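Local coordinates for protein dihydropyrimidinase (Brevibacillus agri, PDB 3SFW) that probably catalyses, with two zinc ions in its active site, the reversible hydrolytic ring opening of cyclic dihydropyrimidines such as dihydrouracil, at residues A80-G85 and A435-N440; T76-A81 and T87-F92; K3-G8 and S429-G434; R345-F350 and V394-T399. All coordinates share one frame; numbering follows the deposited sequence.

Interaction 1: residues A80-G85 and A435-N440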
loop_
_atom_site.group_PDB
_atom_site.type_symbol
_atom_site.label_atom_id
_atom_site.label_comp_id
_atom_site.label_asym_id
_atom_site.label_seq_id
_atom_site.Cartn_x
_atom_site.Cartn_y
_atom_site.Cartn_z
ATOM N N ALA A 80 2.704 -4.146 -42.994
ATOM C CA ALA A 80 2.483 -5.228 -42.045
ATOM C C ALA A 80 1.469 -4.776 -40.960
ATOM O O ALA A 80 0.577 -5.509 -40.584
ATOM C CB ALA A 80 3.822 -5.613 -41.400
ATOM N N ALA A 81 1.591 -3.536 -40.514
ATOM C CA ALA A 81 0.622 -2.983 -39.548
ATOM C C ALA A 81 -0.777 -3.070 -40.144
ATOM O O ALA A 81 -1.720 -3.518 -39.470
ATOM C CB ALA A 81 0.963 -1.505 -39.230
ATOM N N ALA A 82 -0.920 -2.648 -41.397
ATOM C CA ALA A 82 -2.254 -2.640 -42.031
ATOM C C ALA A 82 -2.803 -4.073 -42.151
ATOM O O ALA A 82 -3.969 -4.333 -41.849
ATOM C CB ALA A 82 -2.196 -1.971 -43.435
ATOM N N PHE A 83 -1.964 -5.029 -42.560
ATOM C CA PHE A 83 -2.471 -6.402 -42.616
ATOM C C PHE A 83 -2.952 -6.850 -41.229
ATOM O O PHE A 83 -3.697 -7.824 -41.141
ATOM C CB PHE A 83 -1.416 -7.359 -43.149
ATOM C CG PHE A 83 -1.413 -7.460 -44.660
ATOM C CD1 PHE A 83 -0.406 -6.824 -45.403
ATOM C CD2 PHE A 83 -2.396 -8.204 -45.330
ATOM C CE1 PHE A 83 -0.357 -6.966 -46.796
ATOM C CE2 PHE A 83 -2.406 -8.299 -46.742
ATOM C CZ PHE A 83 -1.362 -7.714 -47.470
ATOM N N GLY A 84 -2.325 -6.287 -40.178
ATOM C CA GLY A 84 -2.603 -6.627 -38.783
ATOM C C GLY A 84 -3.729 -5.809 -38.150
ATOM O O GLY A 84 -4.018 -5.978 -36.967
ATOM N N GLY A 85 -4.380 -4.986 -38.965
ATOM C CA GLY A 85 -5.570 -4.196 -38.506
ATOM C C GLY A 85 -5.218 -2.880 -37.850
ATOM O O GLY A 85 -6.059 -2.276 -37.167
ATOM N N ALA A 435 -9.892 4.932 -48.335
ATOM C CA ALA A 435 -9.341 4.087 -49.405
ATOM C C ALA A 435 -8.900 2.755 -48.846
ATOM O O ALA A 435 -8.237 2.695 -47.808
ATOM C CB ALA A 435 -8.143 4.804 -50.133
ATOM N N PHE A 436 -9.149 1.682 -49.591
ATOM C CA PHE A 436 -8.694 0.363 -49.141
ATOM C C PHE A 436 -7.181 0.294 -49.161
ATOM O O PHE A 436 -6.548 0.766 -50.139
ATOM C CB PHE A 436 -9.238 -0.728 -50.041
ATOM C CG PHE A 436 -10.670 -1.082 -49.763
ATOM C CD1 PHE A 436 -11.672 -0.633 -50.615
ATOM C CD2 PHE A 436 -10.997 -1.890 -48.671
ATOM C CE1 PHE A 436 -13.009 -0.940 -50.338
ATOM C CE2 PHE A 436 -12.293 -2.221 -48.398
ATOM C CZ PHE A 436 -13.306 -1.778 -49.240
ATOM N N VAL A 437 -6.613 -0.294 -48.102
ATOM C CA VAL A 437 -5.161 -0.613 -48.028
ATOM C C VAL A 437 -5.021 -2.132 -48.178
ATOM O O VAL A 437 -4.145 -2.653 -48.908
ATOM C CB VAL A 437 -4.558 -0.176 -46.638
ATOM C CG1 VAL A 437 -3.006 -0.507 -46.571
ATOM C CG2 VAL A 437 -4.796 1.371 -46.454
ATOM N N VAL A 438 -5.861 -2.852 -47.434
ATOM C CA VAL A 438 -6.006 -4.294 -47.588
ATOM C C VAL A 438 -7.477 -4.569 -47.935
ATOM O O VAL A 438 -8.400 -3.974 -47.354
ATOM C CB VAL A 438 -5.636 -5.000 -46.231
ATOM C CG1 VAL A 438 -5.924 -6.517 -46.300
ATOM C CG2 VAL A 438 -4.168 -4.731 -45.874
ATOM N N ARG A 439 -7.717 -5.424 -48.915
ATOM C CA ARG A 439 -9.081 -5.820 -49.215
ATOM C C ARG A 439 -9.098 -7.310 -49.435
ATOM O O ARG A 439 -8.297 -7.823 -50.239
ATOM C CB ARG A 439 -9.574 -5.103 -50.453
ATOM C CG ARG A 439 -11.096 -5.304 -50.673
ATOM C CD ARG A 439 -11.588 -4.411 -51.769
ATOM N NE ARG A 439 -13.046 -4.427 -51.871
ATOM C CZ ARG A 439 -13.720 -3.568 -52.623
ATOM N NH1 ARG A 439 -13.063 -2.649 -53.311
ATOM N NH2 ARG A 439 -15.025 -3.634 -52.702
ATOM N N ASN A 440 -9.925 -8.013 -48.657
ATOM C CA ASN A 440 -9.928 -9.482 -48.679
ATOM C C ASN A 440 -8.529 -10.072 -48.599
ATOM O O ASN A 440 -8.170 -11.009 -49.346
ATOM C CB ASN A 440 -10.700 -9.968 -49.925
ATOM C CG ASN A 440 -12.140 -9.567 -49.862
ATOM O OD1 ASN A 440 -12.784 -9.809 -48.855
ATOM N ND2 ASN A 440 -12.641 -8.878 -50.888
#
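Phe-83 and Val-438 meet through a CH-pi contact. Val-438 CG2 sits over one face of the phenyl ring, 4.0 Å from its centroid and only 13° off the ring normal, while the side chains cross at about a right angle. With Val-438 CG1 anti to the backbone N (chi1 174°), that methyl comes beside the CD2-CE2 bond of the ring, 4.0 Å from Phe-83 CE2. Nearby, Phe-83 also stacks with His-410 and touches Phe-443.

The remaining side-chain contacts are aliphatic. Ala-82 CB touches Val-437 CG1 at 3.6 Å and, less closely, Val-438 CG2 at 4.2 Å. Two successive valines can both turn to the helix because residues 437 and 438 form a classic beta bulge, both facing Val-430 of the neighbouring strand, to which each is hydrogen-bonded through its backbone.

No backbone bond crosses the contact; on the helix side they stay within the last turn. Gly-85, with positive phi, closes a Schellman motif, and Gly-85 N donates to Ala-82 O at 3.0 Å. Phe-83 is the last residue of helix 74-83, and the chain leaves helical geometry at Gly-85.

With methyls against methyls and a ring face, and no polar group of one segment paired with the other, the end of this helix is held to strand 435-439 by shape and dispersion, which fits the way the bulge turns both valines to the helix.

Interaction 2: residues T76-A81 and T87-F92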
loop_
_atom_site.group_PDB
_atom_site.type_symbol
_atom_site.label_atom_id
_atom_site.label_comp_id
_atom_site.label_asym_id
_atom_site.label_seq_id
_atom_site.Cartn_x
_atom_site.Cartn_y
_atom_site.Cartn_z
ATOM N N THR A 76 7.485 -1.470 -45.537
ATOM C CA THR A 76 7.115 -2.839 -45.113
ATOM C C THR A 76 6.453 -2.824 -43.731
ATOM O O THR A 76 5.555 -3.641 -43.465
ATOM C CB THR A 76 8.279 -3.857 -45.138
ATOM O OG1 THR A 76 9.280 -3.489 -44.190
ATOM C CG2 THR A 76 8.934 -3.954 -46.610
ATOM N N GLY A 77 6.941 -1.948 -42.848
ATOM C CA GLY A 77 6.394 -1.914 -41.489
ATOM C C GLY A 77 4.945 -1.422 -41.473
ATOM O O GLY A 77 4.104 -1.966 -40.728
ATOM N N THR A 78 4.638 -0.389 -42.249
ATOM C CA THR A 78 3.235 0.094 -42.310
ATOM C C THR A 78 2.346 -0.881 -43.054
ATOM O O THR A 78 1.175 -1.043 -42.721
ATOM C CB THR A 78 3.080 1.535 -42.892
ATOM O OG1 THR A 78 3.564 1.599 -44.244
ATOM C CG2 THR A 78 3.818 2.530 -42.002
ATOM N N LYS A 79 2.906 -1.591 -44.052
ATOM C CA LYS A 79 2.079 -2.569 -44.759
ATOM C C LYS A 79 1.724 -3.717 -43.793
ATOM O O LYS A 79 0.578 -4.199 -43.758
ATOM C CB LYS A 79 2.785 -3.103 -46.027
ATOM C CG LYS A 79 2.007 -4.132 -46.765
ATOM C CD LYS A 79 2.491 -4.204 -48.252
ATOM C CE LYS A 79 4.011 -4.445 -48.294
ATOM N NZ LYS A 79 4.398 -5.821 -47.944
ATOM N N ALA A 80 2.704 -4.146 -42.994
ATOM C CA ALA A 80 2.483 -5.228 -42.045
ATOM C C ALA A 80 1.469 -4.776 -40.960
ATOM O O ALA A 80 0.577 -5.509 -40.584
ATOM C CB ALA A 80 3.822 -5.613 -41.400
ATOM N N ALA A 81 1.591 -3.536 -40.514
ATOM C CA ALA A 81 0.622 -2.983 -39.548
ATOM C C ALA A 81 -0.777 -3.070 -40.144
ATOM O O ALA A 81 -1.720 -3.518 -39.470
ATOM C CB ALA A 81 0.963 -1.505 -39.230
ATOM N N THR A 87 -4.126 1.054 -38.537
ATOM C CA THR A 87 -4.205 2.065 -39.572
ATOM C C THR A 87 -3.365 3.354 -39.325
ATOM O O THR A 87 -3.268 4.220 -40.231
ATOM C CB THR A 87 -5.680 2.443 -39.891
ATOM O OG1 THR A 87 -6.333 2.798 -38.671
ATOM C CG2 THR A 87 -6.424 1.266 -40.515
ATOM N N SER A 88 -2.852 3.544 -38.092
ATOM C CA SER A 88 -1.961 4.673 -37.803
ATOM C C SER A 88 -0.882 4.177 -36.875
ATOM O O SER A 88 -1.136 3.282 -36.033
ATOM C CB SER A 88 -2.756 5.784 -37.077
ATOM O OG SER A 88 -3.516 6.464 -38.030
ATOM N N ILE A 89 0.320 4.740 -37.001
ATOM C CA ILE A 89 1.390 4.455 -36.075
ATOM C C ILE A 89 1.986 5.744 -35.551
ATOM O O ILE A 89 1.833 6.819 -36.177
ATOM C CB ILE A 89 2.577 3.649 -36.757
ATOM C CG1 ILE A 89 3.192 4.455 -37.924
ATOM C CG2 ILE A 89 2.089 2.274 -37.265
ATOM C CD1 ILE A 89 4.481 3.826 -38.434
ATOM N N VAL A 90 2.677 5.646 -34.415
ATOM C CA VAL A 90 3.431 6.789 -33.939
ATOM C C VAL A 90 4.804 6.263 -33.614
ATOM O O VAL A 90 4.966 5.362 -32.737
ATOM C CB VAL A 90 2.787 7.481 -32.701
ATOM C CG1 VAL A 90 3.449 8.877 -32.510
ATOM C CG2 VAL A 90 1.230 7.657 -32.925
ATOM N N ASP A 91 5.773 6.714 -34.416
ATOM C CA ASP A 91 7.126 6.146 -34.405
ATOM C C ASP A 91 8.098 7.048 -33.630
ATOM O O ASP A 91 7.956 8.269 -33.628
ATOM C CB ASP A 91 7.573 6.036 -35.877
ATOM C CG ASP A 91 8.779 5.136 -36.058
ATOM O OD1 ASP A 91 9.904 5.657 -35.991
ATOM O OD2 ASP A 91 8.563 3.899 -36.253
ATOM N N PHE A 92 9.097 6.446 -32.977
ATOM C CA PHE A 92 10.100 7.227 -32.244
ATOM C C PHE A 92 11.227 7.819 -33.107
ATOM O O PHE A 92 12.179 7.106 -33.510
ATOM C CB PHE A 92 10.681 6.359 -31.103
ATOM C CG PHE A 92 9.692 6.107 -30.002
ATOM C CD1 PHE A 92 8.921 4.944 -29.973
ATOM C CD2 PHE A 92 9.538 7.025 -28.994
ATOM C CE1 PHE A 92 8.018 4.709 -28.975
ATOM C CE2 PHE A 92 8.601 6.814 -27.982
ATOM C CZ PHE A 92 7.815 5.652 -27.993
#
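Helix segment 76-81 runs back across strand segment 87-92, with only a short turn between them; the CA atoms of Ala-81 and Thr-87 are 7.0 Å apart, those of Thr-78 and Ile-89 7.8 Å. Strand 49-59, helix 74-83 and strand 86-93, the two strands parallel and adjacent, make a beta-alpha-beta crossover, the building unit of the TIM-barrel fold to which the amidohydrolases belong.

Ile-89 carries the strand's side of the contact, its two branches going to different residues one helical turn apart. CD1, at the end of the longer branch, meets Thr-78 CG2 at 3.9 Å, the two side chains crossing at about a right angle. The short branch, CG2, lies 4.4 Å from Ala-81 CB. With chi1 of 60°, Ile-89 CG1 is wedged between its backbone N and carbonyl carbon, which lets both branches face the helix.

Thr-78 divides its two groups neatly. Its methyl is spent on Ile-89, while OG1 bonds back to Phe-74 O in the preceding turn and takes the backbone N of Val-117. Farther along the strand, the ring of Phe-92 packs against the zinc ligands His-58 and His-60.

Across the interface, then, only hydrocarbon meets hydrocarbon. The threonine hydroxyl is satisfied on the helix side and by Val-117, so that a buried polar residue can offer a purely apolar surface to the strand.

Interaction 3: residues K3-G8 and S429-G434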
loop_
_atom_site.group_PDB
_atom_site.type_symbol
_atom_site.label_atom_id
_atom_site.label_comp_id
_atom_site.label_asym_id
_atom_site.label_seq_id
_atom_site.Cartn_x
_atom_site.Cartn_y
_atom_site.Cartn_z
ATOM N N LYS A 3 -18.491 5.104 -50.302
ATOM C CA LYS A 3 -18.527 3.686 -49.981
ATOM C C LYS A 3 -19.553 3.458 -48.885
ATOM O O LYS A 3 -19.586 4.206 -47.914
ATOM C CB LYS A 3 -17.147 3.215 -49.489
ATOM C CG LYS A 3 -16.036 3.289 -50.599
ATOM C CD LYS A 3 -14.686 2.846 -50.023
ATOM C CE LYS A 3 -13.542 2.924 -51.093
ATOM N NZ LYS A 3 -13.238 4.316 -51.603
ATOM N N TRP A 4 -20.384 2.442 -49.061
ATOM C CA TRP A 4 -21.491 2.151 -48.160
ATOM C C TRP A 4 -21.253 0.764 -47.593
ATOM O O TRP A 4 -21.404 -0.251 -48.297
ATOM C CB TRP A 4 -22.797 2.163 -48.973
ATOM C CG TRP A 4 -24.088 2.124 -48.204
ATOM C CD1 TRP A 4 -24.282 2.335 -46.862
ATOM C CD2 TRP A 4 -25.381 1.901 -48.769
ATOM N NE1 TRP A 4 -25.633 2.209 -46.559
ATOM C CE2 TRP A 4 -26.321 1.941 -47.713
ATOM C CE3 TRP A 4 -25.843 1.691 -50.081
ATOM C CZ2 TRP A 4 -27.709 1.789 -47.934
ATOM C CZ3 TRP A 4 -27.206 1.499 -50.292
ATOM C CH2 TRP A 4 -28.124 1.555 -49.226
ATOM N N ILE A 5 -20.739 0.712 -46.356
ATOM C CA ILE A 5 -20.425 -0.543 -45.725
ATOM C C ILE A 5 -21.667 -1.056 -45.005
ATOM O O ILE A 5 -22.129 -0.439 -43.993
ATOM C CB ILE A 5 -19.261 -0.414 -44.708
ATOM C CG1 ILE A 5 -18.061 0.346 -45.308
ATOM C CG2 ILE A 5 -18.866 -1.753 -44.159
ATOM C CD1 ILE A 5 -16.917 0.637 -44.247
ATOM N N ARG A 6 -22.203 -2.168 -45.496
ATOM C CA ARG A 6 -23.541 -2.653 -45.049
ATOM C C ARG A 6 -23.528 -3.969 -44.282
ATOM O O ARG A 6 -22.702 -4.858 -44.536
ATOM C CB ARG A 6 -24.474 -2.823 -46.260
ATOM C CG ARG A 6 -24.608 -1.564 -47.124
ATOM C CD ARG A 6 -25.822 -1.697 -48.020
ATOM N NE ARG A 6 -27.036 -1.664 -47.205
ATOM C CZ ARG A 6 -28.268 -1.785 -47.695
ATOM N NH1 ARG A 6 -28.446 -1.978 -48.994
ATOM N NH2 ARG A 6 -29.317 -1.719 -46.878
ATOM N N ASN A 7 -24.438 -4.080 -43.318
ATOM C CA ASN A 7 -24.727 -5.361 -42.686
ATOM C C ASN A 7 -23.707 -5.806 -41.648
ATOM O O ASN A 7 -23.718 -6.972 -41.261
ATOM C CB ASN A 7 -24.859 -6.484 -43.737
ATOM C CG ASN A 7 -25.831 -6.142 -44.842
ATOM O OD1 ASN A 7 -26.898 -5.573 -44.585
ATOM N ND2 ASN A 7 -25.474 -6.497 -46.106
ATOM N N GLY A 8 -22.842 -4.892 -41.215
ATOM C CA GLY A 8 -21.822 -5.208 -40.208
ATOM C C GLY A 8 -22.248 -4.739 -38.812
ATOM O O GLY A 8 -23.317 -4.110 -38.660
ATOM N N SER A 429 -10.463 -6.733 -44.321
ATOM C CA SER A 429 -10.202 -5.536 -45.115
ATOM C C SER A 429 -9.881 -4.354 -44.206
ATOM O O SER A 429 -10.325 -4.326 -43.063
ATOM C CB SER A 429 -11.409 -5.223 -45.983
ATOM O OG SER A 429 -11.615 -6.332 -46.852
ATOM N N VAL A 430 -9.099 -3.411 -44.727
ATOM C CA VAL A 430 -8.611 -2.269 -43.947
ATOM C C VAL A 430 -8.700 -1.032 -44.819
ATOM O O VAL A 430 -8.113 -0.978 -45.914
ATOM C CB VAL A 430 -7.158 -2.488 -43.511
ATOM C CG1 VAL A 430 -6.612 -1.273 -42.731
ATOM C CG2 VAL A 430 -7.028 -3.780 -42.700
ATOM N N LEU A 431 -9.464 -0.039 -44.361
ATOM C CA LEU A 431 -9.519 1.265 -45.034
ATOM C C LEU A 431 -8.712 2.285 -44.253
ATOM O O LEU A 431 -8.758 2.296 -42.989
ATOM C CB LEU A 431 -10.959 1.751 -45.092
ATOM C CG LEU A 431 -11.854 0.836 -45.957
ATOM C CD1 LEU A 431 -13.109 0.442 -45.179
ATOM C CD2 LEU A 431 -12.254 1.539 -47.285
ATOM N N SER A 432 -8.036 3.158 -44.991
ATOM C CA SER A 432 -7.301 4.310 -44.419
ATOM C C SER A 432 -7.783 5.584 -45.136
ATOM O O SER A 432 -7.653 5.678 -46.355
ATOM C CB SER A 432 -5.792 4.113 -44.583
ATOM O OG SER A 432 -5.087 5.323 -44.292
ATOM N N ARG A 433 -8.405 6.515 -44.413
ATOM C CA ARG A 433 -8.999 7.706 -45.052
ATOM C C ARG A 433 -9.882 7.336 -46.260
ATOM O O ARG A 433 -9.817 7.954 -47.314
ATOM C CB ARG A 433 -7.910 8.748 -45.384
ATOM C CG ARG A 433 -7.488 9.587 -44.137
ATOM C CD ARG A 433 -6.339 10.622 -44.362
ATOM N NE ARG A 433 -5.068 9.978 -44.681
ATOM C CZ ARG A 433 -4.661 9.619 -45.906
ATOM N NH1 ARG A 433 -5.222 10.113 -47.001
ATOM N NH2 ARG A 433 -3.549 8.882 -46.024
ATOM N N GLY A 434 -10.691 6.300 -46.078
ATOM C CA GLY A 434 -11.730 5.919 -47.039
ATOM C C GLY A 434 -11.207 5.125 -48.243
ATOM O O GLY A 434 -11.991 4.720 -49.095
#
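Lys-3 and Ile-5 of strand 2-6 reach across to Leu-431 and Gly-434 of the hairpin formed by strands 422-432 and 435-439. The contact brings two sheets face to face, consistent with the beta-sandwich that accompanies the barrel in dihydropyrimidinases and their relatives.

The apolar part centres on Leu-431, whose methyls take separate partners. CD1 meets Ile-5 CD1 tip to tip at 3.9 Å, whereas CD2 lies 3.9 Å from Lys-3 CD, the lysine chain and the leucine sliding past each other in opposite directions. Phe-436 touches both Lys-3 and Leu-431 and borders this layer.

The polar part is one hydrogen bond to the hairpin's tip. Arg-433 and Gly-434, both with positive phi, form a type I' turn, and the carbonyl of Gly-434 receives the ammonium group. A methionine in place of Lys-3 would probably leave the Gly-434 carbonyl without this donor and the turn less firmly tied to strand 2-6. The lysine chain is extended up to its final bend (chi4 64°), which brings NZ to 2.8 Å from Gly-434 O, with a C=O...N angle of 161°.

Interaction 4: residues R345-F350 and V394-T399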
loop_
_atom_site.group_PDB
_atom_site.type_symbol
_atom_site.label_atom_id
_atom_site.label_comp_id
_atom_site.label_asym_id
_atom_site.label_seq_id
_atom_site.Cartn_x
_atom_site.Cartn_y
_atom_site.Cartn_z
ATOM N N ARG A 345 -0.525 -7.527 -33.061
ATOM C CA ARG A 345 -1.015 -6.814 -31.845
ATOM C C ARG A 345 -2.552 -6.918 -31.718
ATOM O O ARG A 345 -3.070 -7.291 -30.628
ATOM C CB ARG A 345 -0.607 -5.318 -31.866
ATOM C CG ARG A 345 -1.181 -4.524 -30.657
ATOM C CD ARG A 345 -0.763 -3.023 -30.732
ATOM N NE ARG A 345 -1.324 -2.393 -31.915
ATOM C CZ ARG A 345 -2.169 -1.362 -31.904
ATOM N NH1 ARG A 345 -2.543 -0.810 -30.739
ATOM N NH2 ARG A 345 -2.653 -0.899 -33.069
ATOM N N MET A 346 -3.289 -6.528 -32.764
ATOM C CA MET A 346 -4.766 -6.473 -32.664
ATOM C C MET A 346 -5.336 -7.885 -32.425
ATOM O O MET A 346 -6.225 -8.077 -31.553
ATOM C CB MET A 346 -5.376 -5.891 -33.937
ATOM C CG MET A 346 -5.039 -4.416 -34.184
ATOM S SD MET A 346 -5.866 -3.329 -33.022
ATOM C CE MET A 346 -7.502 -3.299 -33.681
ATOM N N THR A 347 -4.904 -8.853 -33.249
ATOM C CA THR A 347 -5.479 -10.217 -33.153
ATOM C C THR A 347 -5.183 -10.904 -31.817
ATOM O O THR A 347 -6.083 -11.517 -31.219
ATOM C CB THR A 347 -5.044 -11.150 -34.303
ATOM O OG1 THR A 347 -5.533 -10.614 -35.541
ATOM C CG2 THR A 347 -5.707 -12.547 -34.104
ATOM N N ILE A 348 -3.978 -10.722 -31.299
ATOM C CA ILE A 348 -3.638 -11.291 -29.991
ATOM C C ILE A 348 -4.504 -10.695 -28.883
ATOM O O ILE A 348 -5.004 -11.419 -28.025
ATOM C CB ILE A 348 -2.150 -11.142 -29.685
ATOM C CG1 ILE A 348 -1.371 -12.061 -30.661
ATOM C CG2 ILE A 348 -1.831 -11.480 -28.230
ATOM C CD1 ILE A 348 0.142 -11.927 -30.518
ATOM N N LEU A 349 -4.671 -9.390 -28.896
ATOM C CA LEU A 349 -5.510 -8.740 -27.881
ATOM C C LEU A 349 -6.969 -9.223 -27.982
ATOM O O LEU A 349 -7.616 -9.456 -26.981
ATOM C CB LEU A 349 -5.413 -7.195 -27.965
ATOM C CG LEU A 349 -4.266 -6.597 -27.063
ATOM C CD1 LEU A 349 -4.640 -6.648 -25.618
ATOM C CD2 LEU A 349 -2.938 -7.306 -27.194
ATOM N N PHE A 350 -7.452 -9.425 -29.195
ATOM C CA PHE A 350 -8.835 -9.939 -29.339
ATOM C C PHE A 350 -8.875 -11.394 -28.844
ATOM O O PHE A 350 -9.758 -11.792 -28.074
ATOM C CB PHE A 350 -9.278 -9.876 -30.801
ATOM C CG PHE A 350 -10.646 -10.482 -31.022
ATOM C CD1 PHE A 350 -11.807 -9.794 -30.632
ATOM C CD2 PHE A 350 -10.762 -11.765 -31.516
ATOM C CE1 PHE A 350 -13.076 -10.382 -30.792
ATOM C CE2 PHE A 350 -12.032 -12.368 -31.673
ATOM C CZ PHE A 350 -13.179 -11.677 -31.291
ATOM N N VAL A 394 -11.514 -1.189 -39.872
ATOM C CA VAL A 394 -11.123 -2.581 -40.100
ATOM C C VAL A 394 -12.370 -3.441 -40.160
ATOM O O VAL A 394 -13.236 -3.354 -39.274
ATOM C CB VAL A 394 -10.210 -3.077 -38.964
ATOM C CG1 VAL A 394 -9.880 -4.554 -39.154
ATOM C CG2 VAL A 394 -8.928 -2.241 -38.943
ATOM N N LEU A 395 -12.473 -4.287 -41.199
ATOM C CA LEU A 395 -13.488 -5.307 -41.221
ATOM C C LEU A 395 -12.867 -6.575 -40.650
ATOM O O LEU A 395 -11.886 -7.088 -41.211
ATOM C CB LEU A 395 -13.953 -5.562 -42.673
ATOM C CG LEU A 395 -14.601 -4.386 -43.420
ATOM C CD1 LEU A 395 -15.417 -4.896 -44.619
ATOM C CD2 LEU A 395 -15.389 -3.520 -42.568
ATOM N N PHE A 396 -13.371 -7.015 -39.484
ATOM C CA PHE A 396 -12.705 -8.064 -38.694
ATOM C C PHE A 396 -13.664 -9.249 -38.518
ATOM O O PHE A 396 -14.841 -9.066 -38.113
ATOM C CB PHE A 396 -12.324 -7.477 -37.317
ATOM C CG PHE A 396 -11.537 -8.416 -36.457
ATOM C CD1 PHE A 396 -10.133 -8.492 -36.579
ATOM C CD2 PHE A 396 -12.170 -9.147 -35.451
ATOM C CE1 PHE A 396 -9.397 -9.358 -35.772
ATOM C CE2 PHE A 396 -11.422 -9.979 -34.598
ATOM C CZ PHE A 396 -10.047 -10.077 -34.753
ATOM N N ASP A 397 -13.216 -10.444 -38.920
ATOM C CA ASP A 397 -14.016 -11.660 -38.766
ATOM C C ASP A 397 -13.609 -12.437 -37.515
ATOM O O ASP A 397 -12.537 -13.012 -37.436
ATOM C CB ASP A 397 -13.928 -12.540 -40.028
ATOM C CG ASP A 397 -14.856 -13.751 -39.979
ATOM O OD1 ASP A 397 -15.308 -14.114 -38.883
ATOM O OD2 ASP A 397 -15.123 -14.356 -41.060
ATOM N N PRO A 398 -14.435 -12.346 -36.462
ATOM C CA PRO A 398 -14.020 -12.883 -35.154
ATOM C C PRO A 398 -14.047 -14.435 -35.102
ATOM O O PRO A 398 -13.556 -15.038 -34.140
ATOM C CB PRO A 398 -15.069 -12.285 -34.200
ATOM C CG PRO A 398 -16.316 -12.146 -35.082
ATOM C CD PRO A 398 -15.803 -11.776 -36.444
ATOM N N THR A 399 -14.605 -15.070 -36.130
ATOM C CA THR A 399 -14.840 -16.549 -36.082
ATOM C C THR A 399 -13.692 -17.393 -36.674
ATOM O O THR A 399 -13.565 -18.580 -36.372
ATOM C CB THR A 399 -16.148 -16.934 -36.832
ATOM O OG1 THR A 399 -16.003 -16.698 -38.227
ATOM C CG2 THR A 399 -17.307 -16.130 -36.305
#
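A T-shaped aromatic pair joins helix 345-354 to strand 393-403, the long strand that lies between strands 49-59 and 422-432 in the mixed sheet. Phe-396 presents its edge to the face of Phe-350, with the ring centroids 4.9 Å apart and the planes at 71°. The leading atom is Phe-396 CE2, above the middle of the other ring and 3.6 Å from Phe-350 CD2; CZ follows it. Both residues hold CG anti to the backbone N (chi1 176° for Phe-350, -175° for Phe-396), which extends each ring into the space between helix and strand.

Two smaller contacts flank the pair. Pro-398 CB approaches Phe-350 CZ at 3.5 Å, and Thr-347 OG1 lies near the plane of the Phe-396 ring, 4.1 Å from CE1. Beyond, Phe-364 of helix 361-376 also packs on Phe-350.

Pro-398 sits inside an Asx turn: Asp-397 OD1 accepts from Thr-399 N at 3.0 Å and from Thr-399 OG1 at 2.8 Å, both arriving from one face of the carboxylate. A valine in place of Phe-350 would probably open a gap against Pro-398 and leave the Phe-396 edge without an aromatic face to meet.

A ring's slightly positive hydrogen edge pointed at a pi face would be expected to give this buried junction a directional preference without any hydrogen bond between helix and strand, while the Asx turn lies at the strand's corner, consistent with the carboxylate steadying it.

All four contacts are largely buried, and no other subunit touches any of them. Interactions 1 and 2 use the same helix, 74-83, in different ways: residues 76-81 pack on the adjoining barrel strand, nearer the chain's centre, while its last residues meet the C-terminal hairpin. That hairpin also serves interaction 3, the most peripheral, and its two strands pair through the bulge. Interaction 4 joins the same sheet one strand further on, through a probable hydrogen bond between Ser-429 O and Leu-395 N (2.8 Å). Chemistry shifts with place: aliphatic in 2, aliphatic plus a methyl over a ring in 1, ring on ring in 4, and in 3 alone a hydrogen bond across the segments.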